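Local coordinates for erythrocyte binding antigen 140 (Plasmodium falciparum, PDB 4GF2), which probably acts as an adhesin in erythrocyte invasion, attaching the parasite to a host-cell surface receptor through a region that carries two Duffy binding domains, at residues E54-F59 with S124-E129; I394-Y399 with N452-M457; K527-K532 with K582-A587; L196-K201 with L217-Y222. The protein carries 3 engineered substitutions. One frame throughout, in Å; residues are numbered along the deposited sequence.

Interaction 1 of 4, residues E54-F59 with S124-E129; sequences ETMEKF and SDYYKE
Two helix ends of the first Duffy binding domain meet here in a Met-aromatic contact: the start of helix 56-78 lies against the last turn of helix 110-127. Y126 carries most of it. Its ring reaches across to the backbone before the first helix, and its OH is hydrogen-bonded to the carbonyl of L53. M56 runs the opposite way over one face of that ring, CG sitting 4.1 Å from the Y126 ring centroid and 17° off the normal, a CH-pi contact shifted toward the rim. The M56 sulfur is more oblique to the same ring, SD to the Y126 centroid being 4.6 Å. T55 caps the helix as its N-cap residue, OG1 accepting from K58 N at 3.2 Å, while its own carbonyl O lies 3.3 Å from Y126 OH. F59, with CG anti to the backbone N (chi1 172°), turns its ring away from Y126 toward F123 and W142, which it meets edge-to-face, with CB making the closest approach, to Y126 OH. Bends at chi2 and chi3 bring the methionine tip round to Y127, whose CE1 is met by M56 CE at 3.4 Å.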
# COMPACT_ATOMS: atom_id res chain seq x y z
N GLU A 54 5.75 45.97 36.59
CA GLU A 54 6.49 46.88 37.46
C GLU A 54 6.62 46.33 38.88
O GLU A 54 7.68 46.42 39.49
CB GLU A 54 5.81 48.25 37.52
CG GLU A 54 5.36 48.80 36.17
CD GLU A 54 3.96 48.37 35.79
OE1 GLU A 54 3.21 47.93 36.69
OE2 GLU A 54 3.60 48.45 34.60
N THR A 55 5.53 45.76 39.39
CA THR A 55 5.50 45.26 40.76
C THR A 55 4.96 43.84 40.80
O THR A 55 4.50 43.31 39.79
CB THR A 55 4.61 46.14 41.64
OG1 THR A 55 3.25 46.04 41.20
CG2 THR A 55 5.05 47.60 41.57
N MET A 56 5.02 43.23 41.97
CA MET A 56 4.51 41.88 42.15
C MET A 56 2.99 41.88 42.06
O MET A 56 2.38 40.93 41.58
CB MET A 56 4.95 41.30 43.49
CG MET A 56 6.46 41.16 43.64
SD MET A 56 6.95 39.51 44.19
CE MET A 56 8.18 39.94 45.41
N GLU A 57 2.37 42.96 42.54
CA GLU A 57 0.93 43.11 42.44
C GLU A 57 0.54 43.05 40.97
O GLU A 57 -0.42 42.38 40.60
CB GLU A 57 0.46 44.43 43.06
CG GLU A 57 0.76 44.56 44.55
CD GLU A 57 0.10 45.78 45.17
OE1 GLU A 57 -0.96 46.20 44.67
OE2 GLU A 57 0.65 46.31 46.17
N LYS A 58 1.30 43.75 40.14
CA LYS A 58 1.02 43.79 38.71
C LYS A 58 1.18 42.40 38.11
O LYS A 58 0.31 41.93 37.37
CB LYS A 58 1.96 44.77 38.01
CG LYS A 58 1.52 45.13 36.59
CD LYS A 58 0.16 45.81 36.60
CE LYS A 58 -0.22 46.31 35.22
NZ LYS A 58 -1.58 46.92 35.21
N PHE A 59 2.28 41.73 38.44
CA PHE A 59 2.53 40.38 37.94
C PHE A 59 1.36 39.46 38.28
O PHE A 59 0.95 38.64 37.46
CB PHE A 59 3.82 39.81 38.52
CG PHE A 59 4.02 38.35 38.19
CD1 PHE A 59 4.52 37.97 36.96
CD2 PHE A 59 3.69 37.37 39.12
CE1 PHE A 59 4.69 36.63 36.65
CE2 PHE A 59 3.86 36.03 38.82
CZ PHE A 59 4.37 35.66 37.58
N SER A 124 13.97 38.16 39.06
CA SER A 124 15.32 38.57 39.43
C SER A 124 15.28 39.95 40.06
O SER A 124 15.93 40.21 41.07
CB SER A 124 16.25 38.59 38.22
OG SER A 124 16.84 37.33 38.00
N ASP A 125 14.50 40.84 39.45
CA ASP A 125 14.35 42.20 39.96
C ASP A 125 13.59 42.20 41.28
O ASP A 125 13.98 42.88 42.24
CB ASP A 125 13.62 43.07 38.93
CG ASP A 125 14.35 43.15 37.61
OD1 ASP A 125 15.59 42.93 37.59
OD2 ASP A 125 13.70 43.43 36.58
N TYR A 126 12.50 41.43 41.35
CA TYR A 126 11.66 41.40 42.53
C TYR A 126 12.45 40.99 43.77
O TYR A 126 12.35 41.62 44.82
CB TYR A 126 10.49 40.42 42.33
CG TYR A 126 9.53 40.79 41.21
CD1 TYR A 126 9.41 42.10 40.77
CD2 TYR A 126 8.75 39.82 40.60
CE1 TYR A 126 8.53 42.43 39.75
CE2 TYR A 126 7.88 40.14 39.59
CZ TYR A 126 7.77 41.44 39.16
OH TYR A 126 6.89 41.75 38.15
N TYR A 127 13.25 39.94 43.64
CA TYR A 127 13.96 39.37 44.77
C TYR A 127 15.46 39.66 44.75
O TYR A 127 16.17 39.38 45.72
CB TYR A 127 13.74 37.86 44.82
CG TYR A 127 12.32 37.49 45.16
CD1 TYR A 127 11.32 37.56 44.20
CD2 TYR A 127 11.97 37.10 46.44
CE1 TYR A 127 10.01 37.24 44.50
CE2 TYR A 127 10.67 36.78 46.76
CZ TYR A 127 9.70 36.85 45.79
OH TYR A 127 8.40 36.52 46.11
N LYS A 128 15.94 40.23 43.65
CA LYS A 128 17.36 40.50 43.50
C LYS A 128 18.15 39.22 43.76
O LYS A 128 19.03 39.18 44.62
CB LYS A 128 17.79 41.62 44.44
CG LYS A 128 17.07 42.93 44.14
CD LYS A 128 17.49 44.06 45.06
CE LYS A 128 16.66 45.31 44.80
NZ LYS A 128 16.70 45.74 43.37
N GLU A 129 17.80 38.18 43.02
CA GLU A 129 18.46 36.88 43.12
C GLU A 129 18.65 36.30 41.73
O GLU A 129 17.70 36.20 40.96
CB GLU A 129 17.62 35.93 43.97
CG GLU A 129 18.16 34.51 44.05
CD GLU A 129 19.50 34.44 44.75
OE1 GLU A 129 20.01 35.49 45.19
OE2 GLU A 129 20.05 33.32 44.87

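Interaction 2 of 4, residues I394-Y399 with N452-M457; sequences IIQNSY and NVWKVM
W454 turns the edge of its six-membered ring onto the face of Y399, a T-shaped pair with centroids 5.2 Å apart and planes at 63°. The touching atom is W454 CE3, which stands above the tyrosine ring near its rim, 3.9 Å from Y399 CG. Both aromatic side chains have CG anti to the backbone N, and they cross at about a right angle. Farther out along the indole, the methylene of Q396 meets the ring obliquely, CG to W454 CH2 being 3.5 Å. Q396 is extended beyond CG, so its amide passes the indole and NE2 gives its hydrogen bond to the carbonyl of K468. The I395 methyl CG2 also reaches the indole, 3.8 Å from W454 CZ3. These side chains join two helices of the second Duffy binding domain, 388-407 and 435-457, which in these segments run roughly antiparallel at 145° with axes 10.9 Å apart at closest. All seven touching residues are buried, and Y470 stacks on the tryptophan from the neighbouring helix 470-475. The rim of the Y399 ring is occupied too: V453 CG1 lies in its plane, 3.7 Å from Y399 CE1. M457 adds a Met-aromatic contact at the ring edge, SD lying 5.2 Å from the Y399 ring centroid and also touching Y399 CB. A bend at chi3 (75°) then carries the methionine methyl toward the first helix, where M457 CE comes to 3.7 Å from I395 O. The tyrosine's polar end is satisfied elsewhere, OH being hydrogen-bonded to the carbonyl of K450.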
# COMPACT_ATOMS: atom_id res chain seq x y z
N ILE A 394 4.72 -22.55 -18.62
CA ILE A 394 3.49 -21.81 -18.92
C ILE A 394 3.28 -20.66 -17.95
O ILE A 394 2.80 -19.59 -18.33
CB ILE A 394 2.26 -22.73 -18.88
CG1 ILE A 394 2.29 -23.71 -20.05
CG2 ILE A 394 0.99 -21.90 -18.94
CD1 ILE A 394 1.16 -24.72 -20.03
N ILE A 395 3.63 -20.88 -16.68
CA ILE A 395 3.50 -19.84 -15.66
C ILE A 395 4.50 -18.73 -15.95
O ILE A 395 4.20 -17.54 -15.79
CB ILE A 395 3.74 -20.40 -14.25
CG1 ILE A 395 2.60 -21.32 -13.83
CG2 ILE A 395 3.90 -19.27 -13.23
CD1 ILE A 395 1.26 -20.63 -13.70
N GLN A 396 5.70 -19.11 -16.38
CA GLN A 396 6.75 -18.15 -16.67
C GLN A 396 6.40 -17.31 -17.89
O GLN A 396 6.77 -16.14 -17.96
CB GLN A 396 8.09 -18.85 -16.89
CG GLN A 396 8.76 -19.30 -15.61
CD GLN A 396 10.19 -19.75 -15.82
OE1 GLN A 396 10.75 -19.61 -16.91
NE2 GLN A 396 10.80 -20.30 -14.78
N ASN A 397 5.69 -17.90 -18.85
CA ASN A 397 5.24 -17.16 -20.03
C ASN A 397 4.41 -15.93 -19.64
O ASN A 397 4.70 -14.81 -20.07
CB ASN A 397 4.42 -18.06 -20.97
CG ASN A 397 5.29 -19.04 -21.74
OD1 ASN A 397 6.49 -18.83 -21.92
ND2 ASN A 397 4.67 -20.11 -22.23
N SER A 398 3.39 -16.14 -18.81
CA SER A 398 2.53 -15.03 -18.39
C SER A 398 3.26 -14.09 -17.43
O SER A 398 3.06 -12.88 -17.45
CB SER A 398 1.24 -15.56 -17.76
OG SER A 398 0.40 -16.11 -18.76
N TYR A 399 4.11 -14.66 -16.58
CA TYR A 399 4.95 -13.86 -15.71
C TYR A 399 5.77 -12.86 -16.52
O TYR A 399 5.82 -11.67 -16.21
CB TYR A 399 5.89 -14.77 -14.92
CG TYR A 399 6.96 -14.02 -14.17
CD1 TYR A 399 6.63 -13.18 -13.11
CD2 TYR A 399 8.30 -14.16 -14.50
CE1 TYR A 399 7.60 -12.50 -12.42
CE2 TYR A 399 9.28 -13.48 -13.81
CZ TYR A 399 8.92 -12.65 -12.77
OH TYR A 399 9.89 -11.96 -12.07
N ASN A 452 8.40 -10.73 -5.57
CA ASN A 452 7.12 -11.05 -4.97
C ASN A 452 6.11 -11.54 -6.00
O ASN A 452 5.31 -12.43 -5.73
CB ASN A 452 6.55 -9.83 -4.23
CG ASN A 452 7.15 -9.66 -2.85
OD1 ASN A 452 7.51 -10.64 -2.19
ND2 ASN A 452 7.27 -8.42 -2.41
N VAL A 453 6.15 -10.96 -7.20
CA VAL A 453 5.24 -11.37 -8.25
C VAL A 453 5.47 -12.85 -8.56
O VAL A 453 4.53 -13.62 -8.68
CB VAL A 453 5.44 -10.54 -9.53
CG1 VAL A 453 4.63 -11.13 -10.69
CG2 VAL A 453 5.04 -9.09 -9.29
N TRP A 454 6.74 -13.24 -8.67
CA TRP A 454 7.05 -14.63 -8.94
C TRP A 454 6.68 -15.53 -7.77
O TRP A 454 6.26 -16.66 -7.96
CB TRP A 454 8.53 -14.81 -9.28
CG TRP A 454 8.85 -16.25 -9.47
CD1 TRP A 454 9.60 -17.05 -8.66
CD2 TRP A 454 8.40 -17.09 -10.54
NE1 TRP A 454 9.65 -18.32 -9.16
CE2 TRP A 454 8.92 -18.38 -10.32
CE3 TRP A 454 7.60 -16.88 -11.67
CZ2 TRP A 454 8.68 -19.44 -11.18
CZ3 TRP A 454 7.36 -17.93 -12.52
CH2 TRP A 454 7.90 -19.20 -12.27
N LYS A 455 6.86 -15.01 -6.55
CA LYS A 455 6.53 -15.77 -5.35
C LYS A 455 5.07 -16.22 -5.36
O LYS A 455 4.78 -17.39 -5.10
CB LYS A 455 6.80 -14.95 -4.09
CG LYS A 455 8.24 -15.03 -3.60
CD LYS A 455 8.45 -14.19 -2.35
CE LYS A 455 9.86 -14.37 -1.81
NZ LYS A 455 10.11 -13.53 -0.61
N VAL A 456 4.16 -15.30 -5.67
CA VAL A 456 2.74 -15.61 -5.61
C VAL A 456 2.32 -16.50 -6.79
O VAL A 456 1.43 -17.34 -6.64
CB VAL A 456 1.85 -14.34 -5.56
CG1 VAL A 456 2.19 -13.50 -4.34
CG2 VAL A 456 1.97 -13.52 -6.83
N MET A 457 2.95 -16.31 -7.94
CA MET A 457 2.60 -17.10 -9.12
C MET A 457 3.15 -18.52 -9.00
O MET A 457 2.54 -19.47 -9.49
CB MET A 457 3.14 -16.45 -10.39
CG MET A 457 2.47 -15.13 -10.75
SD MET A 457 2.98 -14.54 -12.37
CE MET A 457 2.05 -15.62 -13.45

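Interaction 3 of 4, residues K527-K532 with K582-A587; sequences KWIDLK and KIFNEA. Engineered in segment 582-587: A587 (natural residue Ser).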
# COMPACT_ATOMS: atom_id res chain seq x y z
N LYS A 527 -7.02 -26.84 -43.84
CA LYS A 527 -7.29 -25.48 -43.38
C LYS A 527 -6.35 -25.12 -42.24
O LYS A 527 -5.77 -24.03 -42.22
CB LYS A 527 -8.74 -25.36 -42.90
CG LYS A 527 -9.77 -25.51 -44.00
CD LYS A 527 -9.77 -24.32 -44.94
CE LYS A 527 -10.82 -24.46 -46.03
NZ LYS A 527 -12.20 -24.51 -45.48
N TRP A 528 -6.19 -26.04 -41.29
CA TRP A 528 -5.37 -25.79 -40.12
C TRP A 528 -3.92 -25.57 -40.50
O TRP A 528 -3.31 -24.56 -40.14
CB TRP A 528 -5.48 -26.95 -39.12
CG TRP A 528 -4.68 -26.71 -37.86
CD1 TRP A 528 -5.02 -25.90 -36.82
CD2 TRP A 528 -3.42 -27.29 -37.52
NE1 TRP A 528 -4.04 -25.93 -35.86
CE2 TRP A 528 -3.05 -26.78 -36.26
CE3 TRP A 528 -2.56 -28.19 -38.17
CZ2 TRP A 528 -1.86 -27.14 -35.63
CZ3 TRP A 528 -1.38 -28.55 -37.53
CH2 TRP A 528 -1.04 -28.03 -36.28
N ILE A 529 -3.36 -26.51 -41.26
CA ILE A 529 -1.94 -26.49 -41.58
C ILE A 529 -1.56 -25.27 -42.42
O ILE A 529 -0.46 -24.73 -42.29
CB ILE A 529 -1.51 -27.78 -42.31
CG1 ILE A 529 0.01 -27.93 -42.28
CG2 ILE A 529 -2.03 -27.78 -43.75
CD1 ILE A 529 0.58 -28.10 -40.88
N ASP A 530 -2.47 -24.84 -43.29
CA ASP A 530 -2.23 -23.66 -44.10
C ASP A 530 -2.22 -22.41 -43.22
O ASP A 530 -1.42 -21.50 -43.42
CB ASP A 530 -3.27 -23.53 -45.21
CG ASP A 530 -3.14 -24.61 -46.27
OD1 ASP A 530 -2.07 -25.25 -46.34
OD2 ASP A 530 -4.09 -24.80 -47.05
N LEU A 531 -3.13 -22.38 -42.25
CA LEU A 531 -3.20 -21.26 -41.32
C LEU A 531 -1.91 -21.16 -40.52
O LEU A 531 -1.38 -20.07 -40.32
CB LEU A 531 -4.40 -21.40 -40.39
CG LEU A 531 -4.50 -20.36 -39.27
CD1 LEU A 531 -4.64 -18.96 -39.85
CD2 LEU A 531 -5.66 -20.67 -38.34
N LYS A 532 -1.42 -22.30 -40.05
CA LYS A 532 -0.21 -22.32 -39.24
C LYS A 532 1.00 -21.97 -40.10
O LYS A 532 1.96 -21.37 -39.61
CB LYS A 532 -0.01 -23.69 -38.59
CG LYS A 532 -1.20 -24.18 -37.75
CD LYS A 532 -1.57 -23.21 -36.63
CE LYS A 532 -0.54 -23.21 -35.51
NZ LYS A 532 -0.94 -22.30 -34.40
N LYS A 582 7.95 -30.58 -46.31
CA LYS A 582 6.82 -31.49 -46.18
C LYS A 582 6.01 -31.19 -44.93
O LYS A 582 4.82 -31.51 -44.86
CB LYS A 582 7.32 -32.94 -46.13
CG LYS A 582 8.07 -33.40 -47.37
CD LYS A 582 8.57 -34.83 -47.21
CE LYS A 582 9.24 -35.33 -48.48
NZ LYS A 582 9.74 -36.73 -48.33
N ILE A 583 6.65 -30.58 -43.94
CA ILE A 583 6.02 -30.36 -42.64
C ILE A 583 4.68 -29.63 -42.75
O ILE A 583 3.73 -29.94 -42.03
CB ILE A 583 6.95 -29.55 -41.70
CG1 ILE A 583 6.41 -29.58 -40.26
CG2 ILE A 583 7.08 -28.12 -42.18
CD1 ILE A 583 6.48 -30.95 -39.62
N PHE A 584 4.60 -28.67 -43.67
CA PHE A 584 3.38 -27.89 -43.84
C PHE A 584 2.53 -28.41 -45.00
O PHE A 584 1.64 -27.72 -45.47
CB PHE A 584 3.71 -26.41 -44.07
CG PHE A 584 4.31 -25.74 -42.87
CD1 PHE A 584 3.58 -25.59 -41.70
CD2 PHE A 584 5.61 -25.25 -42.91
CE1 PHE A 584 4.13 -24.97 -40.59
CE2 PHE A 584 6.16 -24.63 -41.80
CZ PHE A 584 5.42 -24.49 -40.64
N ASN A 585 2.82 -29.63 -45.44
CA ASN A 585 2.01 -30.26 -46.48
C ASN A 585 0.54 -30.26 -46.09
O ASN A 585 0.20 -30.37 -44.91
CB ASN A 585 2.46 -31.70 -46.73
CG ASN A 585 3.71 -31.78 -47.58
OD1 ASN A 585 4.09 -30.81 -48.24
ND2 ASN A 585 4.36 -32.94 -47.57
N GLU A 586 -0.33 -30.13 -47.09
CA GLU A 586 -1.76 -30.13 -46.85
C GLU A 586 -2.22 -31.43 -46.18
O GLU A 586 -3.36 -31.55 -45.74
CB GLU A 586 -2.50 -29.90 -48.17
CG GLU A 586 -2.49 -28.44 -48.61
CD GLU A 586 -2.90 -28.25 -50.06
OE1 GLU A 586 -3.04 -29.27 -50.77
OE2 GLU A 586 -3.07 -27.09 -50.49
N ALA A 587 -1.31 -32.40 -46.10
CA ALA A 587 -1.55 -33.62 -45.35
C ALA A 587 -0.21 -34.23 -44.95
O ALA A 587 0.77 -34.14 -45.70
CB ALA A 587 -2.35 -34.61 -46.19
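Apolar contact centres on I529, which projects from helix 518-548 into the bend of 582-587. Its CG1 is anti to the backbone N (chi1 -163°), and the branch ends with I529 CD1 4.0 Å from F584 CD1. I529 CG2, in the crowded position between the backbone N and the carbonyl carbon, meets N585 O and lies 3.9 Å from E586 CA. F490 of helix 478-508 touches I529 and also meets the F584 ring.

Much of what I529 meets is backbone: CG1 packs 3.6 Å from F584 O and equally close to N585 O, while CD1 touches I583 O. The bend is held internally by N585 N donating to K582 O at 2.8 Å.

The one charged pair is of like sign. D530 OD2 and E586 OE2 are 4.3 Å apart, and any upward shift in pKa is probably small, as E586 is exposed and K526 touches it; the nearer touch is D530 OD1 on the E586 methylene CG.

The arrangement is a type I beta turn, K582 to N585, laid on the side of a long helix in the disulfide-rich helical region near the C-terminal end of this two-domain fragment.

Interaction 4 of 4, residues L196-K201 with L217-Y222; sequences LNIKDK and LPCSSY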
# COMPACT_ATOMS: atom_id res chain seq x y z
N LEU A 196 -15.39 4.45 13.55
CA LEU A 196 -16.82 4.49 13.25
C LEU A 196 -17.03 4.85 11.79
O LEU A 196 -17.92 4.31 11.14
CB LEU A 196 -17.54 5.50 14.15
CG LEU A 196 -17.69 5.11 15.62
CD1 LEU A 196 -18.45 6.18 16.38
CD2 LEU A 196 -18.39 3.76 15.76
N ASN A 197 -16.21 5.75 11.27
CA ASN A 197 -16.24 6.05 9.84
C ASN A 197 -15.98 4.79 9.03
O ASN A 197 -16.64 4.55 8.02
CB ASN A 197 -15.21 7.12 9.49
CG ASN A 197 -15.63 8.50 9.95
OD1 ASN A 197 -16.82 8.81 10.01
ND2 ASN A 197 -14.65 9.34 10.27
N ILE A 198 -15.04 3.97 9.48
CA ILE A 198 -14.74 2.71 8.80
C ILE A 198 -15.97 1.81 8.76
O ILE A 198 -16.27 1.23 7.72
CB ILE A 198 -13.58 1.96 9.47
CG1 ILE A 198 -12.25 2.66 9.18
CG2 ILE A 198 -13.52 0.53 8.99
CD1 ILE A 198 -11.07 2.08 9.92
N LYS A 199 -16.66 1.69 9.88
CA LYS A 199 -17.87 0.87 9.94
C LYS A 199 -18.92 1.41 8.99
O LYS A 199 -19.49 0.67 8.19
CB LYS A 199 -18.45 0.84 11.36
CG LYS A 199 -17.57 0.16 12.39
CD LYS A 199 -18.40 -0.64 13.39
CE LYS A 199 -17.58 -1.02 14.62
NZ LYS A 199 -18.25 -2.05 15.45
N ASP A 200 -19.17 2.71 9.08
CA ASP A 200 -20.18 3.37 8.27
C ASP A 200 -19.99 3.08 6.78
O ASP A 200 -20.94 2.73 6.08
CB ASP A 200 -20.12 4.88 8.51
CG ASP A 200 -21.19 5.63 7.75
OD1 ASP A 200 -22.38 5.25 7.86
OD2 ASP A 200 -20.85 6.60 7.03
N LYS A 201 -18.76 3.23 6.30
CA LYS A 201 -18.48 3.13 4.87
C LYS A 201 -18.17 1.71 4.41
O LYS A 201 -18.40 1.35 3.25
CB LYS A 201 -17.31 4.05 4.50
CG LYS A 201 -17.53 5.51 4.86
CD LYS A 201 -18.92 5.98 4.46
CE LYS A 201 -19.11 7.46 4.73
NZ LYS A 201 -18.41 8.31 3.73
N LEU A 217 -10.63 4.81 1.95
CA LEU A 217 -10.18 6.11 2.46
C LEU A 217 -10.21 6.18 3.99
O LEU A 217 -9.20 6.51 4.61
CB LEU A 217 -11.00 7.24 1.84
CG LEU A 217 -10.81 7.46 0.34
CD1 LEU A 217 -11.58 8.69 -0.12
CD2 LEU A 217 -9.33 7.59 -0.03
N PRO A 218 -11.37 5.90 4.60
CA PRO A 218 -11.35 5.89 6.07
C PRO A 218 -10.38 4.84 6.63
O PRO A 218 -9.74 5.08 7.65
CB PRO A 218 -12.81 5.56 6.45
CG PRO A 218 -13.44 5.04 5.20
CD PRO A 218 -12.72 5.68 4.06
N CYS A 219 -10.26 3.70 5.96
CA CYS A 219 -9.29 2.68 6.37
C CYS A 219 -7.89 3.26 6.34
O CYS A 219 -7.10 3.06 7.26
CB CYS A 219 -9.36 1.46 5.46
SG CYS A 219 -10.85 0.46 5.67
N SER A 220 -7.59 3.99 5.27
CA SER A 220 -6.28 4.59 5.08
C SER A 220 -6.02 5.68 6.10
O SER A 220 -4.93 5.79 6.65
CB SER A 220 -6.17 5.16 3.66
OG SER A 220 -4.98 5.91 3.52
N SER A 221 -7.04 6.50 6.35
CA SER A 221 -6.93 7.57 7.33
C SER A 221 -6.63 6.97 8.70
O SER A 221 -5.78 7.47 9.43
CB SER A 221 -8.22 8.39 7.39
OG SER A 221 -8.43 9.09 6.17
N TYR A 222 -7.34 5.90 9.03
CA TYR A 222 -7.16 5.24 10.32
C TYR A 222 -5.75 4.70 10.48
O TYR A 222 -5.13 4.83 11.53
CB TYR A 222 -8.18 4.11 10.48
CG TYR A 222 -8.10 3.40 11.81
CD1 TYR A 222 -8.81 3.86 12.91
CD2 TYR A 222 -7.33 2.26 11.97
CE1 TYR A 222 -8.75 3.22 14.13
CE2 TYR A 222 -7.26 1.60 13.18
CZ TYR A 222 -7.97 2.09 14.26
OH TYR A 222 -7.90 1.44 15.47
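N197 opens the contact modestly: its CB is 4.2 Å from P218 CB, touching the proline ring from one helix to the next. I198 does most of the work. Its CG1 is anti to the carbonyl carbon and chi2 is extended (174°), which sends the branch straight across toward the opposing backbone. On the way I198 CG1 passes 4.0 Å from P218 CB and 3.8 Å from P218 O. The terminal methyl arrives at the root of the tyrosine, I198 CD1 to Y222 CB measuring 3.6 Å, the two side chains crossing at about a right angle; Y222 itself leaves its hydroxyl to a hydrogen bond with K191, about two turns before I198 on helix 175-202, and meets F195 edge-to-face. The other branch faces sulfur, with I198 CG2 4.3 Å from C219 SG. That sulfur belongs to the C219-C279 disulfide, which ties helix 213-242 to helix 273-279, and L278 and C279 of that helix also touch I198. The two segments belong to an antiparallel helical hairpin, helix 175-202 against helix 213-242, with local axes 8.6 Å apart at closest and directions differing by 163°. The helices come close at the proline, I198 and P218 having CA atoms 5.4 Å apart. Lacking an N-H, P218 makes no bond to the turn before, and helix 213-242 is kinked there. K201 comes last: its CB and CG both rest against the proline ring, each 4.1 Å from P218 CG, before a bend at chi2 leads the chain away.

The four contacts are strung along an elongated, mostly helical chain and none touches another. Interaction 1 belongs to the first Duffy binding domain and interaction 2 to the second, on opposite sides of the chain's centre and about 79 Å apart between centres. Interaction 4 is the nearest of the four to the middle of the chain, about 55 Å from interaction 1 and 34 Å from interaction 2 between centres. Interactions 2 and 3 approach most closely, about 14 Å between nearest atoms, whereas 1 and 3 lie about 110 Å apart between centres. A glycerol, probably from the crystallisation liquor, sits about 4 Å from the C219 side chain in interaction 4.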